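Local atomic coordinates of phosphohistidine phosphatase sixA (Escherichia coli, PDB entry 1UJC), a protein that removes phosphate from phosphohistidine in the HPt domain of the sensor ArcB, acting in the multistep His-Asp phosphorelay. Residues A16-S19 with V20-L23; T137-E140 with S141-T145. One frame throughout, in Å; residues are numbered along the deposited sequence.

Overall arrangement
Both interactions are local turns, and they sit on opposite sides of the chain's centre. Their centres are 34 Å apart and their nearest atoms about 25 Å, so they do not touch. Interaction 1 lies in the loop between strand 2-7 and helix 25-40, beside the tungstate pocket, probably the active site, as in related phosphatases. The side chain of R21 comes to about 4 Å from the bound tungstate, whose pocket is lined by R7, H8, R55, H108 and L109. Interaction 2 is the tip of the hairpin joining strands 133-138 and 144-150 at one edge of the sheet. Strand 2-7 links the two regions: it neighbours strand 133-138 and leads into the loop of interaction 1.

Interaction 1: residues A16-S19 with V20-L23; sequences ASDS and VRPL
D18 and R21 meet through a salt bridge, with R21 NH1 2.8 Å from D18 OD1. The arginine nitrogen comes to the syn side of OD1, somewhat out of the carboxylate plane. The carboxylate oxygen lies close to the guanidinium plane, at its edge. The two flat groups are turned 46° apart. In D18, CG lies anti to the backbone N (chi1 -175°), which puts the carboxylate beside the arginine chain. R21 bends at chi3 (51°) and its chain crosses that of D18 at a slant, with R21 CD 3.2 Å from D18 OD1. The backbone ties the same two residues: R21 N donates to D18 O over 3.0 Å in a nearly straight bond, with the donor above the carbonyl plane. This bond closes a type I beta turn, with S19 and V20 at its corners. The turn belongs to the loop after strand 2-7 of the histidine phosphatase fold, next to the tungstate pocket. D18 OD2 bridges to R55, a pocket residue, and R21 NE bonds to the carbonyl of A12. D18 thus lies between two arginines near the bound anion and is likely to fix how they are turned. V20 packs back against residues 16-19. Its CG2 sits between the backbone N and the carbonyl carbon, and this branch reaches S17. CG2 is 3.1 Å from S17 O and 3.3 Å from S17 OG. The CB of A16 adds a looser apolar touch to the same methyl. The other branch, CG1, lies 3.7 Å from S19 OG. V20 N also makes a weak hydrogen bond to S17 O at 3.3 Å. V20 also touches L54, at the start of helix 54-66.

Interaction 2: residues T137-E140 with S141-T145; sequences TLDE and SGNGT
D139 OD2 accepts two backbone N-H groups of the turn, one from S141 N at 2.8 Å and one from N143 N at 2.9 Å. The two donors come from opposite faces of the carboxylate, each well out of its plane. The bond to N143 is the straighter, at 155°, against 132° for S141. The bond to S141 closes an Asx turn. CG of D139 lies between its own backbone N and carbonyl carbon (chi1 76°), which swings the carboxylate over the turn. The side chain of N143 runs alongside, pointing the same way, and its CB is 3.3 Å from D139 OD1. An alanine in place of D139 would probably leave the N-H groups of S141 and N143 without this shared acceptor and let the turn flex more. L138 points to the face of the sheet opposite that of T137 and T145. L138 CD1 rests against the backbone of G142, 3.3 Å from G142 C. The same side chain touches L92 and T96, so helix 85-98 covers this face. G144, opposite L138, brings no side chain there. E140 O is bonded to Q93 and N97 of that helix, which ties the turn itself down. T137 and T145 form a hydrogen-bonded antiparallel pair, with T145 N to T137 O at 2.8 Å. Two residues on, past the non-hydrogen-bonded pair L138 and G144, D139 N donates to N143 O at 3.0 Å. G142 N donates to D139 O over 3.0 Å and closes a type I beta turn from D139 to G142. G142, the last residue of the turn, has positive phi. Together these features mark a 3:5 beta hairpin: a type I turn with a G1 bulge at G142, joining strands 133-138 and 144-150.

Interaction 1: residues A16-S19 with V20-L23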
# COMPACT_ATOMS: atom_id res chain seq x y z
N ALA A 16 0.08 22.37 -8.24
CA ALA A 16 0.19 22.70 -9.66
C ALA A 16 -0.64 21.72 -10.49
O ALA A 16 -1.21 22.10 -11.51
CB ALA A 16 1.65 22.66 -10.08
N SER A 17 -0.69 20.47 -10.05
CA SER A 17 -1.46 19.42 -10.72
C SER A 17 -1.63 18.25 -9.74
O SER A 17 -0.97 18.21 -8.71
CB SER A 17 -0.74 18.93 -11.98
OG SER A 17 0.44 18.21 -11.66
N ASP A 18 -2.50 17.30 -10.06
CA ASP A 18 -2.75 16.18 -9.15
C ASP A 18 -1.55 15.32 -8.77
O ASP A 18 -1.28 15.11 -7.59
CB ASP A 18 -3.84 15.25 -9.71
CG ASP A 18 -4.20 14.14 -8.74
OD1 ASP A 18 -4.92 14.42 -7.75
OD2 ASP A 18 -3.76 12.99 -8.94
N SER A 19 -0.82 14.82 -9.77
CA SER A 19 0.32 13.95 -9.50
C SER A 19 1.34 14.53 -8.52
O SER A 19 2.06 13.79 -7.86
CB SER A 19 1.04 13.59 -10.81
OG SER A 19 1.84 14.66 -11.27
N VAL A 20 1.38 15.85 -8.41
CA VAL A 20 2.35 16.49 -7.53
C VAL A 20 1.83 17.01 -6.19
O VAL A 20 2.56 17.71 -5.48
CB VAL A 20 3.10 17.62 -8.27
CG1 VAL A 20 3.95 17.03 -9.38
CG2 VAL A 20 2.10 18.60 -8.86
N ARG A 21 0.59 16.68 -5.85
CA ARG A 21 0.01 17.12 -4.58
C ARG A 21 0.81 16.50 -3.44
O ARG A 21 0.96 15.28 -3.38
CB ARG A 21 -1.45 16.67 -4.46
CG ARG A 21 -2.40 17.29 -5.46
CD ARG A 21 -3.67 16.46 -5.56
NE ARG A 21 -4.25 16.18 -4.25
CZ ARG A 21 -5.01 15.12 -3.99
NH1 ARG A 21 -5.28 14.24 -4.94
NH2 ARG A 21 -5.51 14.95 -2.77
N PRO A 22 1.34 17.32 -2.53
CA PRO A 22 2.12 16.79 -1.41
C PRO A 22 1.24 16.28 -0.27
O PRO A 22 0.02 16.48 -0.26
CB PRO A 22 2.96 17.99 -0.98
CG PRO A 22 1.98 19.12 -1.18
CD PRO A 22 1.36 18.80 -2.53
N LEU A 23 1.86 15.62 0.70
CA LEU A 23 1.14 15.09 1.84
C LEU A 23 0.92 16.23 2.83
O LEU A 23 1.69 17.18 2.86
CB LEU A 23 1.98 13.98 2.49
CG LEU A 23 1.34 12.62 2.82
CD1 LEU A 23 0.38 12.19 1.71
CD2 LEU A 23 2.46 11.60 3.01
O HOH W 1 0.52 13.47 -5.40

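Interaction 2: residues T137-E140 with S141-T145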
# COMPACT_ATOMS: atom_id res chain seq x y z
N THR A 137 -2.88 -12.41 2.19
CA THR A 137 -1.91 -13.48 2.07
C THR A 137 -2.11 -14.04 0.67
O THR A 137 -3.19 -14.54 0.35
CB THR A 137 -2.15 -14.59 3.10
OG1 THR A 137 -1.92 -14.06 4.41
CG2 THR A 137 -1.21 -15.76 2.85
N LEU A 138 -1.08 -13.92 -0.16
CA LEU A 138 -1.16 -14.39 -1.54
C LEU A 138 -0.32 -15.63 -1.79
O LEU A 138 0.84 -15.70 -1.38
CB LEU A 138 -0.71 -13.27 -2.48
CG LEU A 138 -0.84 -13.46 -4.00
CD1 LEU A 138 -2.31 -13.56 -4.41
CD2 LEU A 138 -0.19 -12.27 -4.69
N ASP A 139 -0.91 -16.61 -2.47
CA ASP A 139 -0.17 -17.82 -2.78
C ASP A 139 0.36 -17.78 -4.21
O ASP A 139 0.05 -16.86 -4.98
CB ASP A 139 -1.03 -19.08 -2.52
CG ASP A 139 -2.08 -19.33 -3.59
OD1 ASP A 139 -2.99 -20.14 -3.32
OD2 ASP A 139 -1.99 -18.74 -4.69
N GLU A 140 1.17 -18.77 -4.55
CA GLU A 140 1.81 -18.86 -5.85
C GLU A 140 0.88 -18.90 -7.08
O GLU A 140 1.29 -18.55 -8.18
CB GLU A 140 2.73 -20.08 -5.86
CG GLU A 140 3.57 -20.21 -4.57
CD GLU A 140 2.76 -20.68 -3.35
OE1 GLU A 140 2.01 -21.66 -3.49
OE2 GLU A 140 2.88 -20.06 -2.26
N SER A 141 -0.37 -19.30 -6.87
CA SER A 141 -1.32 -19.36 -7.98
C SER A 141 -2.16 -18.09 -8.07
O SER A 141 -3.15 -18.04 -8.79
CB SER A 141 -2.23 -20.58 -7.82
OG SER A 141 -1.46 -21.77 -7.95
N GLY A 142 -1.74 -17.05 -7.35
CA GLY A 142 -2.46 -15.79 -7.38
C GLY A 142 -3.70 -15.76 -6.51
O GLY A 142 -4.50 -14.84 -6.61
N ASN A 143 -3.86 -16.76 -5.65
CA ASN A 143 -5.02 -16.82 -4.79
C ASN A 143 -4.72 -16.13 -3.46
O ASN A 143 -3.86 -16.57 -2.69
CB ASN A 143 -5.43 -18.27 -4.55
CG ASN A 143 -6.94 -18.45 -4.54
OD1 ASN A 143 -7.44 -19.57 -4.46
ND2 ASN A 143 -7.66 -17.33 -4.61
N GLY A 144 -5.44 -15.04 -3.19
CA GLY A 144 -5.21 -14.30 -1.97
C GLY A 144 -6.35 -14.35 -0.98
O GLY A 144 -7.51 -14.48 -1.35
N THR A 145 -5.99 -14.23 0.29
CA THR A 145 -6.95 -14.24 1.38
C THR A 145 -6.91 -12.87 2.07
O THR A 145 -5.83 -12.40 2.43
CB THR A 145 -6.58 -15.32 2.41
OG1 THR A 145 -6.75 -16.61 1.81
CG2 THR A 145 -7.45 -15.21 3.64